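Local coordinates for lipoprotein (Colwellia psychrerythraea, PDB 3O0Y) that is of unknown function but is a putative, possibly lipid-binding lipoprotein of largely helical build, from a family grouped with the MA clan of peptidases, at residues 34-38 and 82-86; 135-139 and 181-185; 164-168 and 242-246; 433-437 and 486-490; 582-586 and 601-605. All coordinates share one frame; numbering follows the deposited sequence.

Read from the N terminus, the five contacts fall into three separate closures and one crossed pair. Interaction 1 comes first, folding helix 73-92 back against helix 27-44. Interactions 2 and 3 then interlock: helices 161-172 and 174-190 follow each other in the chain, but the first turns to helix 236-268 and the second to the loop 135-139, so the two closures cross. Interaction 4 binds helix 432-439 to the loop before helix 491-515, and its centre lies about 45 Å from that of interaction 3. Interaction 5, the shortest closure, pairs helix 580-588 with C-terminal helix 595-608. None nests inside another.

Interaction 1: 34-38 and 82-86; sequences LYLQA and ELLSI
The amide of Q37 has the methyl CD1 of I86 lying over one face, 3.7 Å from Q37 CD, while at its edge NE2 reaches the carboxylate of E82. The setting is an antiparallel helix pair: helices 27-44 and 73-92 run side by side, their local axes 10.3 Å apart at an angle of 164°. Q37 NE2 donates to E82 OE2 over 2.9 Å in a nearly straight bond, with the acceptor close to the amide plane. On the glutamate side the donor comes in on the anti side of OE2, slightly out of the carboxylate plane, and the two flat groups are turned 52° against each other. Both residues carry CG anti to the backbone N (chi1 -178° in Q37) and run on extended, which lets two long chains meet beside the apolar contact. E82 OE2 has a second partner in S41 OG, one turn further along helix 27-44. An alanine at Q37 would remove the amide, and I86 CD1 would probably lose the flat cover on that side while E82 would be left with S41. Next to this polar pair, I86 is the main apolar plug. Its CD1 also lies 4.2 Å from A38 CB, and A38 CB in turn meets L83 CD2. Helix 100-117 lies against this part, with T113 on A38 and F116 on L83. At the other end of the contact, I86 CG2 rests 3.8 Å from L34 O, the carbonyl that accepts the helical bond from A38 N.

Interaction 2: 135-139 and 181-185; sequences PFIVN and IIEKQ
I137 and Q185 bring the two backbones nearest, with CA atoms 6.5 Å apart. Residues 181-185 are a turn of helix 174-190, whereas 135-139 is irregular: I137 has helical backbone angles, V138 is extended, and N139 ND2 reaches back to F136 O at 2.9 Å to close the bend. That bend pushes the side chains of I137 and V138 at the helix. With CG1 anti to the backbone N (chi1 -167°), I137 sends its ethyl arm in toward the helix, across the K184 side chain; CD1 lies 4.0 Å from K184 CB, and CG2 sits against Q185 CB. A glycine in place of I137 would probably open a gap beside the aliphatic stems of K184 and Q185 and leave the loop less firmly seated. V138 comes in from the other flank, its CG2 just 3.4 Å from I181 CG2, tighter than usual for two methyls. The Q185 chain runs past V138, and its NE2 donates to a water at 3.1 Å that in turn donates to V138 O. K184 lends only the base of its side chain here; its NZ goes to G125 O, N123 O and D188. Helices 197-210 and 236-268 close around V138 through A203, L207 and S265. The chemistry is thus aliphatic where the segments touch directly, and a single water, accepting from Q185 NE2 and donating to V138 O, carries the polar link between the buried segments.

Interaction 3: 164-168 and 242-246; sequences ALDYI and LITQV
V246 N donates to L242 O over 2.9 Å, the shortest polar bond in this contact, and it holds together the helical turn whose two ends, L242 and V246, both press on residues 164-168. Between the helices the contact is mostly apolar. Helices 161-172 and 236-268 run nearly parallel, their local axes at 16° and 10.2 Å apart. I168 is the centre. With chi1 at -72°, its CG1 lies anti to the carbonyl carbon, and the ethyl arm drops between three residues of the longer helix: CG1 lies 3.6 Å from V246 CG2, while CD1 touches Q245 CB at 3.8 Å and L242 CD2 at 3.9 Å. The amide oxygen of Q245 also lies close to that methyl, so the outer flank is part aliphatic and part polar. L242 divides its two methyls between neighbours on the opposite helix: CD2 meets L165 CD2 as well as I168, and CD1 lies 4.0 Å from A164 CB. On the inner flank, V246 sits at the edge of the Y167 ring, its CG2 near the ring plane and 4.1 Å from CD2. The phenol itself is occupied further in, where Y167 OH bonds to F220 O. Helix 219-228 is the third member of this arrangement: F224 lies against A164, L242 and V246, and its ring meets that of Y167 with the planes about 30° apart. The groove between the two parallel helices is thus filled from the inside by the aromatic residue of a neighbouring helix.

Interaction 4: 433-437 and 486-490; sequences KTLTY and MYEND
K433 leaves helix 432-439 as a fully extended chain and runs alongside the ring of Y487 in the opposite direction. CB starts 3.6 Å from Y487 OH, CD passes 3.7 Å from Y487 CE1, and CE comes within 3.4 Å of D490 OD2. The tip is gripped twice. NZ donates to D490 OD2 over 2.7 Å, a salt bridge that approaches on the anti side and 22° out of the carboxylate plane, and to M486 O over 2.8 Å, almost in line with the carbonyl. A water makes a weak further contact with NZ. Y487 lies between the K433 chain and the Y437 ring, its OH at the edge of the latter, 3.5 Å from Y437 CE2. That hydroxyl also shares a water with T434 OG1, to which the water donates; T434 OG1 is bonded to E478 of helix 467-483 as well. Y437 reaches the other way, its OH 3.4 Å from M486 CB, so methionine and tyrosine cross while the sulfur end turns off. With Y366 of helix 353-373 against K433 and R497 of helix 491-515 against Y487, the contact is enclosed by several helices. The charged lysine end probably helps keep D490 ionised. D490 is also an N-cap: OD1 takes G493 N, while OD2 faces the lysine. Y487 to D490 form a type II beta turn leading into helix 491-515, and a lysine of helix 432-439 pins it at the capping aspartate.

Interaction 5: 582-586 and 601-605; sequences EFHDV and NVNHW
V586 puts its methyl CG2 over the face of the W605 indole, 3.6 Å from CG and 3.9 Å from the centroid of the five-membered ring. The direction lies 24° off the ring normal, so this is a CH-pi contact at the heart of the meeting between helix 580-588 and helix 595-608. The other V586 methyl, CG1, turns to the opposing backbone and packs 3.8 Å from V602 CG2. W605 carries CG anti to its own N (chi1 165°), which stretches the indole across the gap; CZ3 then comes to the edge of the F583 ring, 4.0 Å from CD1. F583 also reaches V602 CG2, and A570 and L574 of helix 555-574 lie against W605. The axes are 10.2 Å apart and run at 138°, an oblique antiparallel pair joined by a short connection. At the outer rim of the indole, NE1 donates to E582 OE1 over 3.1 Å. The acceptor lies almost exactly in the indole plane, but the carboxylate stands steeply to it and is met on the anti side, well out of its own plane. E582 OE1 also forms a salt bridge with K609, the C-terminal residue. On the opposite flank a water donates to V586 O and accepts from N601 ND2, while N601 OD1 bonds to N104 of helix 100-117. The chemistry implies a division of labour: the valine methyl covers one face of the indole, the phenylalanine edge meets its CZ3, and the carboxylate holds its N-H, with the K609 charge probably favouring the ionised glutamate.

Interaction 1: 34-38 and 82-86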
# COMPACT_ATOMS: atom_id res chain seq x y z
N LEU A 34 20.17 12.24 13.82
CA LEU A 34 19.75 10.84 13.74
C LEU A 34 18.60 10.62 12.74
O LEU A 34 18.56 9.57 12.03
CB LEU A 34 19.33 10.31 15.12
CG LEU A 34 20.52 10.11 16.03
CD1 LEU A 34 20.13 10.17 17.54
CD2 LEU A 34 21.32 8.75 15.70
N TYR A 35 17.70 11.57 12.71
CA TYR A 35 16.54 11.45 11.80
C TYR A 35 16.97 11.58 10.37
O TYR A 35 16.51 10.86 9.47
CB TYR A 35 15.50 12.52 12.06
CG TYR A 35 14.90 12.62 13.49
CD1 TYR A 35 14.93 11.58 14.39
CD2 TYR A 35 14.34 13.80 13.89
CE1 TYR A 35 14.44 11.73 15.66
CE2 TYR A 35 13.79 13.96 15.16
CZ TYR A 35 13.81 12.91 16.05
OH TYR A 35 13.33 13.03 17.37
N LEU A 36 17.93 12.47 10.13
CA LEU A 36 18.58 12.59 8.83
C LEU A 36 19.35 11.37 8.42
O LEU A 36 19.28 10.89 7.26
CB LEU A 36 19.48 13.82 8.81
CG LEU A 36 20.00 14.19 7.39
CD1 LEU A 36 18.83 14.63 6.40
CD2 LEU A 36 21.05 15.33 7.53
N GLN A 37 20.10 10.82 9.38
CA GLN A 37 20.86 9.63 9.10
C GLN A 37 19.96 8.43 8.71
O GLN A 37 20.28 7.65 7.82
CB GLN A 37 21.69 9.27 10.31
CG GLN A 37 22.56 8.05 10.06
CD GLN A 37 23.25 7.53 11.36
OE1 GLN A 37 23.24 8.20 12.42
NE2 GLN A 37 23.76 6.28 11.31
N ALA A 38 18.85 8.27 9.42
CA ALA A 38 17.83 7.29 9.05
C ALA A 38 17.29 7.48 7.64
O ALA A 38 17.24 6.52 6.86
CB ALA A 38 16.64 7.25 10.09
N GLU A 82 21.81 -1.01 11.36
CA GLU A 82 21.92 0.43 11.41
C GLU A 82 20.65 1.13 11.85
O GLU A 82 20.67 2.00 12.75
CB GLU A 82 22.32 1.01 10.07
CG GLU A 82 22.46 2.58 10.15
CD GLU A 82 23.07 3.23 8.94
OE1 GLU A 82 23.33 2.54 7.90
OE2 GLU A 82 23.32 4.45 9.07
N LEU A 83 19.53 0.73 11.27
CA LEU A 83 18.28 1.35 11.66
C LEU A 83 17.93 1.02 13.11
O LEU A 83 17.39 1.83 13.80
CB LEU A 83 17.15 0.93 10.72
CG LEU A 83 17.35 1.48 9.31
CD1 LEU A 83 16.49 0.61 8.37
CD2 LEU A 83 16.92 2.92 9.30
N LEU A 84 18.17 -0.19 13.55
CA LEU A 84 17.88 -0.57 14.95
C LEU A 84 18.78 0.25 15.93
O LEU A 84 18.33 0.75 16.94
CB LEU A 84 18.10 -2.10 15.12
CG LEU A 84 17.60 -2.61 16.46
CD1 LEU A 84 16.08 -2.29 16.64
CD2 LEU A 84 17.84 -4.13 16.60
N SER A 85 20.04 0.43 15.57
CA SER A 85 20.96 1.25 16.36
C SER A 85 20.46 2.68 16.46
O SER A 85 20.40 3.24 17.53
CB SER A 85 22.34 1.27 15.73
OG SER A 85 22.85 -0.04 15.99
N ILE A 86 20.00 3.20 15.33
CA ILE A 86 19.44 4.55 15.32
C ILE A 86 18.20 4.65 16.22
O ILE A 86 18.09 5.58 17.01
CB ILE A 86 19.13 5.04 13.91
CG1 ILE A 86 20.40 5.32 13.11
CG2 ILE A 86 18.29 6.30 13.93
CD1 ILE A 86 20.13 5.49 11.63

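Interaction 2: 135-139 and 181-185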
# COMPACT_ATOMS: atom_id res chain seq x y z
N PRO A 135 7.77 -11.01 4.61
CA PRO A 135 8.35 -12.37 4.86
C PRO A 135 8.92 -13.09 3.67
O PRO A 135 9.78 -13.98 3.85
CB PRO A 135 7.14 -13.14 5.40
CG PRO A 135 5.92 -12.44 4.87
CD PRO A 135 6.30 -10.99 4.84
N PHE A 136 8.45 -12.80 2.45
CA PHE A 136 8.82 -13.61 1.26
C PHE A 136 9.42 -12.71 0.18
O PHE A 136 8.68 -11.92 -0.48
CB PHE A 136 7.62 -14.37 0.77
CG PHE A 136 6.99 -15.24 1.85
CD1 PHE A 136 7.73 -16.18 2.55
CD2 PHE A 136 5.67 -15.08 2.19
CE1 PHE A 136 7.15 -16.91 3.56
CE2 PHE A 136 5.08 -15.83 3.23
CZ PHE A 136 5.84 -16.74 3.91
N ILE A 137 10.75 -12.77 0.05
CA ILE A 137 11.45 -11.83 -0.85
C ILE A 137 10.98 -12.01 -2.29
O ILE A 137 10.95 -11.05 -3.04
CB ILE A 137 12.97 -11.87 -0.66
CG1 ILE A 137 13.65 -10.71 -1.35
CG2 ILE A 137 13.55 -13.32 -1.08
CD1 ILE A 137 15.11 -10.49 -0.93
N VAL A 138 10.64 -13.25 -2.66
CA VAL A 138 10.01 -13.52 -3.94
C VAL A 138 8.61 -14.07 -3.67
O VAL A 138 8.40 -15.03 -2.95
CB VAL A 138 10.84 -14.55 -4.77
CG1 VAL A 138 10.10 -14.92 -6.09
CG2 VAL A 138 12.33 -14.05 -4.98
N ASN A 139 7.61 -13.38 -4.21
CA ASN A 139 6.23 -13.72 -3.99
C ASN A 139 5.42 -13.24 -5.22
O ASN A 139 5.99 -12.78 -6.19
CB ASN A 139 5.72 -13.14 -2.67
CG ASN A 139 5.59 -11.61 -2.67
OD1 ASN A 139 4.74 -11.09 -3.39
ND2 ASN A 139 6.41 -10.91 -1.90
N ILE A 181 19.09 -11.57 -4.49
CA ILE A 181 17.72 -12.07 -4.16
C ILE A 181 17.73 -13.57 -3.94
O ILE A 181 17.25 -14.10 -2.91
CB ILE A 181 16.68 -11.65 -5.18
CG1 ILE A 181 16.48 -10.12 -5.10
CG2 ILE A 181 15.33 -12.42 -4.97
CD1 ILE A 181 15.55 -9.54 -6.11
N ILE A 182 18.37 -14.30 -4.87
CA ILE A 182 18.50 -15.74 -4.70
C ILE A 182 19.28 -16.09 -3.49
O ILE A 182 18.90 -17.01 -2.75
CB ILE A 182 19.14 -16.39 -5.98
CG1 ILE A 182 18.14 -16.26 -7.15
CG2 ILE A 182 19.55 -17.84 -5.69
CD1 ILE A 182 18.78 -16.40 -8.61
N GLU A 183 20.37 -15.38 -3.24
CA GLU A 183 21.16 -15.64 -2.03
C GLU A 183 20.33 -15.50 -0.76
O GLU A 183 20.50 -16.31 0.16
CB GLU A 183 22.36 -14.70 -1.96
CG GLU A 183 23.47 -15.12 -1.07
CD GLU A 183 24.54 -14.04 -0.97
OE1 GLU A 183 24.62 -13.16 -1.90
OE2 GLU A 183 25.24 -14.07 0.10
N LYS A 184 19.49 -14.46 -0.69
CA LYS A 184 18.62 -14.25 0.50
C LYS A 184 17.51 -15.31 0.59
O LYS A 184 17.26 -15.87 1.65
CB LYS A 184 17.98 -12.84 0.48
CG LYS A 184 17.37 -12.43 1.80
CD LYS A 184 18.31 -12.53 3.01
CE LYS A 184 17.69 -11.89 4.25
NZ LYS A 184 16.38 -12.43 4.67
N GLN A 185 16.87 -15.65 -0.52
CA GLN A 185 15.80 -16.68 -0.52
C GLN A 185 16.39 -18.04 -0.04
O GLN A 185 15.78 -18.77 0.75
CB GLN A 185 15.33 -16.84 -1.92
CG GLN A 185 14.08 -17.75 -2.09
CD GLN A 185 13.72 -17.97 -3.55
OE1 GLN A 185 14.56 -18.44 -4.34
NE2 GLN A 185 12.46 -17.71 -3.91
O HOH W 1 10.68 -16.35 -1.81

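Interaction 3: 164-168 and 242-246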
# COMPACT_ATOMS: atom_id res chain seq x y z
N ALA A 164 17.91 8.99 -19.73
CA ALA A 164 17.84 7.74 -20.48
C ALA A 164 18.97 6.82 -20.10
O ALA A 164 18.81 5.61 -19.98
CB ALA A 164 17.92 8.02 -21.98
N LEU A 165 20.14 7.39 -19.93
CA LEU A 165 21.31 6.60 -19.60
C LEU A 165 21.19 6.06 -18.16
O LEU A 165 21.59 4.93 -17.88
CB LEU A 165 22.58 7.42 -19.77
CG LEU A 165 23.00 7.71 -21.25
CD1 LEU A 165 24.14 8.73 -21.31
CD2 LEU A 165 23.39 6.41 -21.99
N ASP A 166 20.60 6.81 -17.25
CA ASP A 166 20.31 6.22 -15.91
C ASP A 166 19.42 4.95 -15.91
O ASP A 166 19.61 3.98 -15.12
CB ASP A 166 19.63 7.23 -15.00
CG ASP A 166 20.51 8.42 -14.61
OD1 ASP A 166 21.74 8.36 -14.74
OD2 ASP A 166 19.93 9.48 -14.20
N TYR A 167 18.47 4.93 -16.84
CA TYR A 167 17.57 3.77 -17.04
C TYR A 167 18.36 2.57 -17.55
O TYR A 167 18.23 1.47 -17.03
CB TYR A 167 16.46 4.21 -18.01
CG TYR A 167 15.30 3.32 -18.27
CD1 TYR A 167 14.21 3.31 -17.42
CD2 TYR A 167 15.29 2.45 -19.37
CE1 TYR A 167 13.04 2.55 -17.74
CE2 TYR A 167 14.13 1.72 -19.70
CZ TYR A 167 13.05 1.73 -18.85
OH TYR A 167 11.93 0.99 -19.14
N ILE A 168 19.27 2.82 -18.49
CA ILE A 168 20.11 1.78 -19.05
C ILE A 168 21.04 1.17 -18.02
O ILE A 168 21.21 -0.07 -17.93
CB ILE A 168 20.86 2.32 -20.31
CG1 ILE A 168 19.84 2.48 -21.43
CG2 ILE A 168 22.01 1.38 -20.75
CD1 ILE A 168 20.30 3.47 -22.53
N LEU A 242 19.64 4.79 -28.38
CA LEU A 242 19.29 4.50 -26.95
C LEU A 242 18.29 3.31 -26.82
O LEU A 242 18.46 2.44 -25.97
CB LEU A 242 18.79 5.76 -26.28
CG LEU A 242 19.82 6.87 -26.04
CD1 LEU A 242 19.15 8.24 -25.83
CD2 LEU A 242 20.70 6.57 -24.88
N ILE A 243 17.31 3.23 -27.70
CA ILE A 243 16.35 2.14 -27.70
C ILE A 243 17.08 0.81 -27.92
O ILE A 243 16.82 -0.18 -27.22
CB ILE A 243 15.25 2.38 -28.77
CG1 ILE A 243 14.39 3.56 -28.37
CG2 ILE A 243 14.39 1.15 -28.99
CD1 ILE A 243 13.59 4.08 -29.50
N THR A 244 18.03 0.78 -28.85
CA THR A 244 18.85 -0.41 -29.05
C THR A 244 19.61 -0.83 -27.82
O THR A 244 19.74 -2.04 -27.52
CB THR A 244 19.83 -0.21 -30.25
OG1 THR A 244 19.03 0.12 -31.39
CG2 THR A 244 20.68 -1.48 -30.49
N GLN A 245 20.15 0.16 -27.11
CA GLN A 245 20.86 -0.07 -25.86
C GLN A 245 19.95 -0.66 -24.77
O GLN A 245 20.34 -1.60 -24.05
CB GLN A 245 21.51 1.21 -25.37
CG GLN A 245 22.74 1.61 -26.17
CD GLN A 245 23.30 2.92 -25.68
OE1 GLN A 245 23.77 3.01 -24.54
NE2 GLN A 245 23.28 3.93 -26.54
N VAL A 246 18.72 -0.20 -24.73
CA VAL A 246 17.72 -0.71 -23.80
C VAL A 246 17.38 -2.13 -24.15
O VAL A 246 17.42 -2.98 -23.28
CB VAL A 246 16.44 0.15 -23.74
CG1 VAL A 246 15.31 -0.61 -22.92
CG2 VAL A 246 16.79 1.53 -23.06

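Interaction 4: 433-437 and 486-490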
# COMPACT_ATOMS: atom_id res chain seq x y z
N LYS A 433 -18.41 5.05 -6.26
CA LYS A 433 -18.28 6.21 -5.38
C LYS A 433 -17.37 5.85 -4.21
O LYS A 433 -16.37 6.54 -3.95
CB LYS A 433 -19.65 6.69 -4.86
CG LYS A 433 -20.38 7.61 -5.77
CD LYS A 433 -21.70 8.08 -5.04
CE LYS A 433 -22.53 8.98 -5.84
NZ LYS A 433 -23.86 9.27 -5.22
N THR A 434 -17.64 4.71 -3.53
CA THR A 434 -16.87 4.44 -2.32
C THR A 434 -15.39 4.24 -2.64
O THR A 434 -14.50 4.69 -1.90
CB THR A 434 -17.48 3.32 -1.47
OG1 THR A 434 -17.03 3.52 -0.11
CG2 THR A 434 -17.14 1.91 -2.03
N LEU A 435 -15.12 3.59 -3.78
CA LEU A 435 -13.72 3.37 -4.21
C LEU A 435 -13.06 4.71 -4.46
O LEU A 435 -11.90 4.94 -4.09
CB LEU A 435 -13.68 2.51 -5.43
CG LEU A 435 -12.29 2.22 -5.98
CD1 LEU A 435 -11.52 1.38 -4.88
CD2 LEU A 435 -12.39 1.47 -7.31
N THR A 436 -13.82 5.61 -5.07
CA THR A 436 -13.29 6.90 -5.45
C THR A 436 -13.01 7.80 -4.22
O THR A 436 -11.99 8.55 -4.16
CB THR A 436 -14.21 7.57 -6.46
OG1 THR A 436 -14.30 6.78 -7.66
CG2 THR A 436 -13.81 9.01 -6.73
N TYR A 437 -13.88 7.69 -3.21
CA TYR A 437 -13.61 8.37 -1.96
C TYR A 437 -12.45 7.82 -1.22
O TYR A 437 -11.65 8.58 -0.62
CB TYR A 437 -14.87 8.46 -1.10
CG TYR A 437 -16.09 9.05 -1.78
CD1 TYR A 437 -16.02 10.10 -2.71
CD2 TYR A 437 -17.36 8.53 -1.54
CE1 TYR A 437 -17.10 10.57 -3.33
CE2 TYR A 437 -18.45 9.05 -2.13
CZ TYR A 437 -18.34 10.06 -3.03
OH TYR A 437 -19.48 10.53 -3.71
N MET A 486 -23.01 12.33 0.41
CA MET A 486 -22.66 11.92 -0.93
C MET A 486 -23.57 10.79 -1.49
O MET A 486 -23.51 10.50 -2.68
CB MET A 486 -21.21 11.51 -1.00
CG MET A 486 -20.25 12.67 -0.82
SD MET A 486 -20.48 14.07 -2.09
CE MET A 486 -21.04 15.04 -0.92
N TYR A 487 -24.35 10.11 -0.62
CA TYR A 487 -25.29 9.11 -1.05
C TYR A 487 -26.75 9.53 -0.96
O TYR A 487 -27.65 8.69 -0.99
CB TYR A 487 -25.01 7.79 -0.30
CG TYR A 487 -23.60 7.28 -0.55
CD1 TYR A 487 -23.32 6.54 -1.70
CD2 TYR A 487 -22.58 7.54 0.32
CE1 TYR A 487 -22.08 6.10 -1.95
CE2 TYR A 487 -21.31 7.13 0.06
CZ TYR A 487 -21.07 6.35 -1.06
OH TYR A 487 -19.79 5.90 -1.31
N GLU A 488 -26.98 10.82 -0.89
CA GLU A 488 -28.34 11.34 -1.01
C GLU A 488 -28.99 10.77 -2.29
O GLU A 488 -28.43 10.85 -3.38
CB GLU A 488 -28.29 12.88 -1.00
CG GLU A 488 -29.68 13.49 -1.21
CD GLU A 488 -29.68 15.04 -1.49
OE1 GLU A 488 -30.79 15.63 -1.41
OE2 GLU A 488 -28.61 15.66 -1.81
N ASN A 489 -30.19 10.21 -2.16
CA ASN A 489 -30.91 9.71 -3.33
C ASN A 489 -30.09 8.60 -4.01
O ASN A 489 -30.16 8.42 -5.22
CB ASN A 489 -31.31 10.82 -4.29
CG ASN A 489 -32.20 11.88 -3.59
OD1 ASN A 489 -32.88 11.56 -2.64
ND2 ASN A 489 -32.06 13.15 -3.99
N ASP A 490 -29.30 7.86 -3.22
CA ASP A 490 -28.42 6.84 -3.78
C ASP A 490 -28.27 5.61 -2.91
O ASP A 490 -27.17 5.30 -2.41
CB ASP A 490 -27.07 7.43 -4.20
CG ASP A 490 -26.18 6.45 -4.99
OD1 ASP A 490 -26.63 5.39 -5.48
OD2 ASP A 490 -24.97 6.78 -5.14
O HOH W 2 -26.14 11.25 -4.55
O HOH W 3 -17.98 5.95 0.65

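Interaction 5: 582-586 and 601-605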
# COMPACT_ATOMS: atom_id res chain seq x y z
N GLU A 582 -12.26 20.68 13.16
CA GLU A 582 -11.08 20.65 14.08
C GLU A 582 -10.60 19.30 14.32
O GLU A 582 -9.41 19.10 14.36
CB GLU A 582 -11.41 21.28 15.41
CG GLU A 582 -11.69 22.78 15.30
CD GLU A 582 -11.96 23.43 16.66
OE1 GLU A 582 -11.91 22.75 17.71
OE2 GLU A 582 -12.20 24.66 16.64
N PHE A 583 -11.49 18.32 14.47
CA PHE A 583 -11.08 16.94 14.66
C PHE A 583 -10.29 16.45 13.46
O PHE A 583 -9.28 15.81 13.61
CB PHE A 583 -12.32 16.04 14.86
CG PHE A 583 -12.03 14.58 14.94
CD1 PHE A 583 -11.50 14.08 16.12
CD2 PHE A 583 -12.33 13.69 13.94
CE1 PHE A 583 -11.13 12.73 16.25
CE2 PHE A 583 -12.00 12.33 14.05
CZ PHE A 583 -11.42 11.85 15.25
N HIS A 584 -10.77 16.75 12.26
CA HIS A 584 -10.03 16.38 11.06
C HIS A 584 -8.64 17.03 10.99
O HIS A 584 -7.71 16.42 10.51
CB HIS A 584 -10.86 16.67 9.80
CG HIS A 584 -12.02 15.73 9.61
ND1 HIS A 584 -13.17 16.06 8.93
CD2 HIS A 584 -12.25 14.50 10.15
CE1 HIS A 584 -14.01 15.03 8.97
NE2 HIS A 584 -13.48 14.08 9.72
N ASP A 585 -8.50 18.24 11.44
CA ASP A 585 -7.21 18.90 11.42
C ASP A 585 -6.26 18.19 12.40
O ASP A 585 -5.09 17.94 12.06
CB ASP A 585 -7.31 20.33 11.80
CG ASP A 585 -7.93 21.23 10.72
OD1 ASP A 585 -8.04 20.87 9.51
OD2 ASP A 585 -8.21 22.39 11.10
N VAL A 586 -6.77 17.78 13.57
CA VAL A 586 -5.89 17.04 14.51
C VAL A 586 -5.49 15.70 13.93
O VAL A 586 -4.31 15.26 14.09
CB VAL A 586 -6.64 16.80 15.89
CG1 VAL A 586 -5.74 15.91 16.85
CG2 VAL A 586 -7.01 18.10 16.52
N ASN A 601 -2.43 13.45 20.65
CA ASN A 601 -2.77 14.72 19.97
C ASN A 601 -4.24 15.12 20.13
O ASN A 601 -4.57 16.30 20.36
CB ASN A 601 -2.37 14.69 18.48
CG ASN A 601 -0.87 14.71 18.30
OD1 ASN A 601 -0.15 15.16 19.21
ND2 ASN A 601 -0.37 14.33 17.10
N VAL A 602 -5.12 14.12 20.06
CA VAL A 602 -6.55 14.38 20.30
C VAL A 602 -6.74 14.88 21.70
O VAL A 602 -7.43 15.85 21.95
CB VAL A 602 -7.42 13.11 20.01
CG1 VAL A 602 -8.89 13.27 20.55
CG2 VAL A 602 -7.44 12.86 18.46
N ASN A 603 -6.08 14.23 22.65
CA ASN A 603 -6.18 14.64 24.06
C ASN A 603 -5.62 16.04 24.34
O ASN A 603 -6.25 16.83 25.10
CB ASN A 603 -5.50 13.62 24.95
CG ASN A 603 -6.33 12.38 25.16
OD1 ASN A 603 -7.55 12.38 25.03
ND2 ASN A 603 -5.64 11.32 25.57
N HIS A 604 -4.53 16.39 23.65
CA HIS A 604 -3.96 17.73 23.77
C HIS A 604 -4.96 18.75 23.29
O HIS A 604 -5.13 19.78 23.95
CB HIS A 604 -2.65 17.85 23.01
CG HIS A 604 -1.98 19.19 23.14
ND1 HIS A 604 -1.18 19.53 24.22
CD2 HIS A 604 -1.93 20.23 22.29
CE1 HIS A 604 -0.71 20.75 24.04
NE2 HIS A 604 -1.13 21.19 22.87
N TRP A 605 -5.55 18.50 22.12
CA TRP A 605 -6.64 19.34 21.62
C TRP A 605 -7.81 19.44 22.58
O TRP A 605 -8.25 20.55 22.91
CB TRP A 605 -7.05 18.83 20.20
CG TRP A 605 -8.34 19.32 19.69
CD1 TRP A 605 -8.64 20.60 19.33
CD2 TRP A 605 -9.49 18.54 19.39
NE1 TRP A 605 -9.92 20.67 18.86
CE2 TRP A 605 -10.46 19.41 18.87
CE3 TRP A 605 -9.79 17.18 19.48
CZ2 TRP A 605 -11.70 18.98 18.43
CZ3 TRP A 605 -11.04 16.75 19.03
CH2 TRP A 605 -11.98 17.67 18.52
O HOH W 4 -2.41 13.48 15.27